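Local coordinates for protein COG0778: Nitroreductase (Streptococcus pneumoniae, PDB 2B67) that binds flavin mononucleotide and, as a nitroreductase-family flavoenzyme, probably catalyses NAD(P)H-dependent reduction of its substrates, at residues K5-K17 and M140-N154. Sequence-based numbering, arbitrary orientation.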
loop_
_atom_site.group_PDB
_atom_site.type_symbol
_atom_site.label_atom_id
_atom_site.label_comp_id
_atom_site.label_asym_id
_atom_site.label_seq_id
_atom_site.Cartn_x
_atom_site.Cartn_y
_atom_site.Cartn_z
ATOM N N LYS A 5 -8.637 -18.182 -5.103
ATOM C CA LYS A 5 -7.414 -18.554 -4.367
ATOM C C LYS A 5 -6.745 -17.357 -3.696
ATOM O O LYS A 5 -6.065 -17.517 -2.684
ATOM C CB LYS A 5 -6.409 -19.266 -5.279
ATOM C CG LYS A 5 -5.610 -20.362 -4.573
ATOM C CD LYS A 5 -4.703 -21.153 -5.525
ATOM C CE LYS A 5 -5.466 -22.196 -6.343
ATOM N NZ LYS A 5 -4.536 -23.087 -7.130
ATOM N N PHE A 6 -6.932 -16.166 -4.263
ATOM C CA PHE A 6 -6.419 -14.953 -3.621
ATOM C C PHE A 6 -7.240 -14.603 -2.371
ATOM O O PHE A 6 -6.692 -14.159 -1.378
ATOM C CB PHE A 6 -6.324 -13.787 -4.620
ATOM C CG PHE A 6 -5.768 -12.523 -4.034
ATOM C CD1 PHE A 6 -4.451 -12.469 -3.578
ATOM C CD2 PHE A 6 -6.550 -11.385 -3.947
ATOM C CE1 PHE A 6 -3.940 -11.294 -3.046
ATOM C CE2 PHE A 6 -6.059 -10.209 -3.421
ATOM C CZ PHE A 6 -4.753 -10.160 -2.943
ATOM N N LEU A 7 -8.552 -14.826 -2.429
ATOM C CA LEU A 7 -9.410 -14.693 -1.266
ATOM C C LEU A 7 -8.903 -15.586 -0.122
ATOM O O LEU A 7 -8.887 -15.166 1.046
ATOM C CB LEU A 7 -10.860 -15.058 -1.627
ATOM C CG LEU A 7 -11.898 -15.137 -0.504
ATOM C CD1 LEU A 7 -11.952 -13.869 0.381
ATOM C CD2 LEU A 7 -13.282 -15.426 -1.108
ATOM N N GLU A 8 -8.501 -16.812 -0.466
ATOM C CA GLU A 8 -7.983 -17.780 0.500
ATOM C C GLU A 8 -6.680 -17.278 1.164
ATOM O O GLU A 8 -6.520 -17.410 2.381
ATOM C CB GLU A 8 -7.771 -19.140 -0.173
ATOM C CG GLU A 8 -7.633 -20.310 0.807
ATOM C CD GLU A 8 -6.915 -21.546 0.227
ATOM O OE1 GLU A 8 -6.517 -22.427 1.051
ATOM O OE2 GLU A 8 -6.744 -21.633 -1.028
ATOM N N LEU A 9 -5.771 -16.685 0.367
ATOM C CA LEU A 9 -4.561 -16.051 0.912
ATOM C C LEU A 9 -4.924 -14.975 1.932
ATOM O O LEU A 9 -4.379 -14.927 3.028
ATOM C CB LEU A 9 -3.744 -15.402 -0.212
ATOM C CG LEU A 9 -2.225 -15.598 -0.285
ATOM C CD1 LEU A 9 -1.530 -14.475 -1.047
ATOM C CD2 LEU A 9 -1.589 -15.811 1.070
ATOM N N ASN A 10 -5.843 -14.101 1.549
ATOM C CA ASN A 10 -6.253 -12.976 2.385
ATOM C C ASN A 10 -6.885 -13.399 3.690
ATOM O O ASN A 10 -6.653 -12.792 4.718
ATOM C CB ASN A 10 -7.197 -12.054 1.620
ATOM C CG ASN A 10 -6.465 -10.870 1.006
ATOM O OD1 ASN A 10 -6.249 -9.832 1.650
ATOM N ND2 ASN A 10 -6.055 -11.034 -0.223
ATOM N N LYS A 11 -7.665 -14.472 3.645
ATOM C CA LYS A 11 -8.339 -14.960 4.844
ATOM C C LYS A 11 -7.349 -15.572 5.826
ATOM O O LYS A 11 -7.626 -15.656 7.015
ATOM C CB LYS A 11 -9.467 -15.932 4.495
ATOM C CG LYS A 11 -10.799 -15.259 4.156
ATOM C CD LYS A 11 -11.957 -16.235 4.430
ATOM C CE LYS A 11 -12.979 -16.296 3.296
ATOM N NZ LYS A 11 -13.252 -17.729 2.941
ATOM N N LYS A 12 -6.176 -15.964 5.348
ATOM C CA LYS A 12 -5.179 -16.403 6.306
ATOM C C LYS A 12 -4.137 -15.388 6.769
ATOM O O LYS A 12 -3.326 -15.729 7.615
ATOM C CB LYS A 12 -4.554 -17.738 5.920
ATOM C CG LYS A 12 -3.959 -17.802 4.589
ATOM C CD LYS A 12 -4.085 -19.263 4.104
ATOM C CE LYS A 12 -2.853 -19.668 3.336
ATOM N NZ LYS A 12 -3.245 -20.668 2.330
ATOM N N ARG A 13 -4.158 -14.164 6.237
ATOM C CA ARG A 13 -3.300 -13.105 6.762
ATOM C C ARG A 13 -3.966 -12.545 8.027
ATOM O O ARG A 13 -5.118 -12.156 7.997
ATOM C CB ARG A 13 -3.064 -11.995 5.731
ATOM C CG ARG A 13 -2.029 -10.957 6.185
ATOM C CD ARG A 13 -2.412 -9.524 5.887
ATOM N NE ARG A 13 -3.833 -9.211 6.082
ATOM C CZ ARG A 13 -4.383 -8.748 7.200
ATOM N NH1 ARG A 13 -3.662 -8.545 8.291
ATOM N NH2 ARG A 13 -5.683 -8.474 7.225
ATOM N N HIS A 14 -3.244 -12.519 9.136
ATOM C CA HIS A 14 -3.758 -11.916 10.357
ATOM C C HIS A 14 -2.682 -11.007 10.940
ATOM O O HIS A 14 -1.501 -11.169 10.636
ATOM C CB HIS A 14 -4.180 -13.004 11.371
ATOM C CG HIS A 14 -5.335 -13.849 10.903
ATOM N ND1 HIS A 14 -5.188 -15.154 10.472
ATOM C CD2 HIS A 14 -6.660 -13.567 10.792
ATOM C CE1 HIS A 14 -6.366 -15.634 10.108
ATOM N NE2 HIS A 14 -7.277 -14.693 10.292
ATOM N N ALA A 15 -3.087 -10.050 11.766
ATOM C CA ALA A 15 -2.145 -9.246 12.524
ATOM C C ALA A 15 -1.593 -10.137 13.632
ATOM O O ALA A 15 -2.279 -10.404 14.618
ATOM C CB ALA A 15 -2.835 -8.017 13.118
ATOM N N THR A 16 -0.369 -10.605 13.460
ATOM C CA THR A 16 0.244 -11.542 14.414
ATOM C C THR A 16 1.013 -10.791 15.513
ATOM O O THR A 16 1.920 -10.001 15.230
ATOM C CB THR A 16 1.200 -12.518 13.691
ATOM O OG1 THR A 16 0.525 -13.100 12.572
ATOM C CG2 THR A 16 1.696 -13.615 14.619
ATOM N N LYS A 17 0.648 -11.070 16.760
ATOM C CA LYS A 17 1.244 -10.394 17.894
ATOM C C LYS A 17 2.048 -11.315 18.808
ATOM O O LYS A 17 2.862 -10.841 19.570
ATOM C CB LYS A 17 0.173 -9.640 18.660
ATOM C CG LYS A 17 -0.296 -8.409 17.877
ATOM C CD LYS A 17 -1.559 -7.777 18.403
ATOM C CE LYS A 17 -2.218 -7.031 17.247
ATOM N NZ LYS A 17 -2.415 -5.582 17.583
HETATM N N MSE A 140 1.956 -4.199 1.772
HETATM C CA MSE A 140 0.872 -5.166 1.483
HETATM C C MSE A 140 1.349 -6.432 0.724
HETATM O O MSE A 140 1.025 -7.566 1.106
HETATM C CB MSE A 140 -0.232 -4.496 0.669
HETATM C CG MSE A 140 -1.426 -5.418 0.340
HETATM SE SE MSE A 140 -2.601 -5.520 1.908
HETATM C CE MSE A 140 -2.057 -7.195 2.727
ATOM N N ASN A 141 2.138 -6.214 -0.320
ATOM C CA ASN A 141 2.628 -7.319 -1.163
ATOM C C ASN A 141 3.549 -8.220 -0.310
ATOM O O ASN A 141 3.471 -9.450 -0.384
ATOM C CB ASN A 141 3.351 -6.769 -2.410
ATOM C CG ASN A 141 3.119 -7.633 -3.663
ATOM O OD1 ASN A 141 2.135 -8.366 -3.758
ATOM N ND2 ASN A 141 4.016 -7.529 -4.627
ATOM N N LEU A 142 4.344 -7.578 0.550
ATOM C CA LEU A 142 5.281 -8.284 1.458
ATOM C C LEU A 142 4.575 -9.180 2.484
ATOM O O LEU A 142 4.963 -10.342 2.670
ATOM C CB LEU A 142 6.163 -7.282 2.197
ATOM C CG LEU A 142 7.067 -7.860 3.298
ATOM C CD1 LEU A 142 7.999 -8.928 2.698
ATOM C CD2 LEU A 142 7.855 -6.732 4.005
ATOM N N VAL A 143 3.556 -8.645 3.158
ATOM C CA VAL A 143 2.856 -9.468 4.142
ATOM C C VAL A 143 2.109 -10.646 3.498
ATOM O O VAL A 143 2.009 -11.752 4.095
ATOM C CB VAL A 143 1.971 -8.660 5.134
ATOM C CG1 VAL A 143 2.810 -7.669 5.942
ATOM C CG2 VAL A 143 0.830 -7.989 4.454
ATOM N N LEU A 144 1.589 -10.412 2.287
ATOM C CA LEU A 144 0.935 -11.480 1.523
ATOM C C LEU A 144 1.926 -12.539 1.088
ATOM O O LEU A 144 1.641 -13.748 1.204
ATOM C CB LEU A 144 0.173 -10.930 0.303
ATOM C CG LEU A 144 -1.081 -10.129 0.663
ATOM C CD1 LEU A 144 -1.538 -9.335 -0.592
ATOM C CD2 LEU A 144 -2.159 -11.058 1.172
ATOM N N ALA A 145 3.097 -12.093 0.623
ATOM C CA ALA A 145 4.148 -13.032 0.250
ATOM C C ALA A 145 4.600 -13.896 1.447
ATOM O O ALA A 145 4.815 -15.088 1.304
ATOM C CB ALA A 145 5.349 -12.312 -0.448
ATOM N N LEU A 146 4.727 -13.293 2.624
ATOM C CA LEU A 146 5.062 -14.018 3.865
ATOM C C LEU A 146 3.985 -15.039 4.214
ATOM O O LEU A 146 4.281 -16.229 4.530
ATOM C CB LEU A 146 5.232 -13.019 5.029
ATOM C CG LEU A 146 6.535 -12.186 4.965
ATOM C CD1 LEU A 146 6.588 -11.043 6.001
ATOM C CD2 LEU A 146 7.779 -13.075 5.061
ATOM N N THR A 147 2.736 -14.566 4.147
ATOM C CA THR A 147 1.554 -15.373 4.409
ATOM C C THR A 147 1.539 -16.568 3.483
ATOM O O THR A 147 1.321 -17.684 3.934
ATOM C CB THR A 147 0.247 -14.572 4.221
ATOM O OG1 THR A 147 0.218 -13.461 5.132
ATOM C CG2 THR A 147 -0.989 -15.473 4.460
ATOM N N ASP A 148 1.746 -16.327 2.187
ATOM C CA ASP A 148 1.861 -17.422 1.218
ATOM C C ASP A 148 2.899 -18.500 1.563
ATOM O O ASP A 148 2.774 -19.637 1.137
ATOM C CB ASP A 148 2.185 -16.888 -0.179
ATOM C CG ASP A 148 1.914 -17.924 -1.268
ATOM O OD1 ASP A 148 2.863 -18.285 -1.998
ATOM O OD2 ASP A 148 0.755 -18.386 -1.359
ATOM N N GLN A 149 3.944 -18.126 2.291
ATOM C CA GLN A 149 4.918 -19.090 2.715
ATOM C C GLN A 149 4.613 -19.650 4.083
ATOM O O GLN A 149 5.424 -20.375 4.618
ATOM C CB GLN A 149 6.298 -18.481 2.773
ATOM C CG GLN A 149 6.811 -17.904 1.492
ATOM C CD GLN A 149 8.311 -17.662 1.590
ATOM O OE1 GLN A 149 9.018 -18.468 2.203
ATOM N NE2 GLN A 149 8.808 -16.578 0.981
ATOM N N GLY A 150 3.466 -19.314 4.659
ATOM C CA GLY A 150 3.087 -19.846 5.987
ATOM C C GLY A 150 3.687 -19.058 7.147
ATOM O O GLY A 150 3.736 -19.552 8.286
ATOM N N ILE A 151 4.157 -17.836 6.861
ATOM C CA ILE A 151 4.831 -16.990 7.873
ATOM C C ILE A 151 3.915 -15.818 8.278
ATOM O O ILE A 151 3.363 -15.115 7.405
ATOM C CB ILE A 151 6.229 -16.521 7.388
ATOM C CG1 ILE A 151 7.099 -17.753 7.018
ATOM C CG2 ILE A 151 6.976 -15.659 8.478
ATOM C CD1 ILE A 151 8.376 -17.427 6.227
ATOM N N GLY A 152 3.739 -15.650 9.585
ATOM C CA GLY A 152 2.916 -14.590 10.177
ATOM C C GLY A 152 3.698 -13.286 10.189
ATOM O O GLY A 152 4.916 -13.291 9.932
ATOM N N SER A 153 3.006 -12.167 10.428
ATOM C CA SER A 153 3.612 -10.829 10.435
ATOM C C SER A 153 2.640 -9.857 11.047
ATOM O O SER A 153 1.452 -10.145 11.136
ATOM C CB SER A 153 3.942 -10.349 9.005
ATOM O OG SER A 153 2.810 -10.448 8.135
ATOM N N ASN A 154 3.143 -8.695 11.447
ATOM C CA ASN A 154 2.279 -7.575 11.802
ATOM C C ASN A 154 2.948 -6.275 11.339
ATOM O O ASN A 154 4.166 -6.152 11.451
ATOM C CB ASN A 154 2.048 -7.551 13.307
ATOM C CG ASN A 154 0.939 -6.631 13.719
ATOM O OD1 ASN A 154 0.948 -6.108 14.822
ATOM N ND2 ASN A 154 -0.032 -6.433 12.845
HETATM O O HOH W 1 -1.150 -20.176 0.732
#
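Helix 5-12 crosses helix 140-148 at 93°, with 9.5 Å between the axes, and residues 13-17, after helix 5-12, pass alongside strand 152-154. Leu9 packs against Leu144 and Thr147. Its CD2 presses on Thr147 CG2 at 3.5 Å, tight for two carbons, and its CD1 lies by Leu144 CD2. The other Leu144 methyl, CD1, meets the edge of the Phe6 ring, 4.0 Å from CE1. Thr147 OG1 is turned back to Val143 O (2.7 Å), on the opposite face of that carbonyl from Thr147 N. With OG1 beside the backbone N (chi1 -61°), CG2 is anti to that N and meets Leu9 and Lys12 CG. The aliphatic part of Arg13 continues the packing: CG lies 3.5 Å from Thr147 OG1, and CD touches Val143 CG2 and Met140 CE. A water held by Lys12 NZ also bonds weakly to Asp148 OD2. Farther on, Thr16 N donates to Ser153 O (3.0 Å, N-H...O angle 166°) from above the carbonyl plane. Ser153 N gives a weak bond to Thr16 OG1. The loop supplies part of the FMN pocket: Arg13 NH1 and Ala15 N bind the phosphate, Lys17 NZ FMN O2. The helices lie at the dimer interface, where Asn10 OD1 accepts a hydrogen bond from Asn141 ND2 of the second subunit, and Phe6 of that subunit packs on Leu9 and Leu144. Behind helix 140-148, Leu142 and Leu146 pack on helix 26-36 and strand 174-183, which pairs with strand 152-156, outermost within this chain.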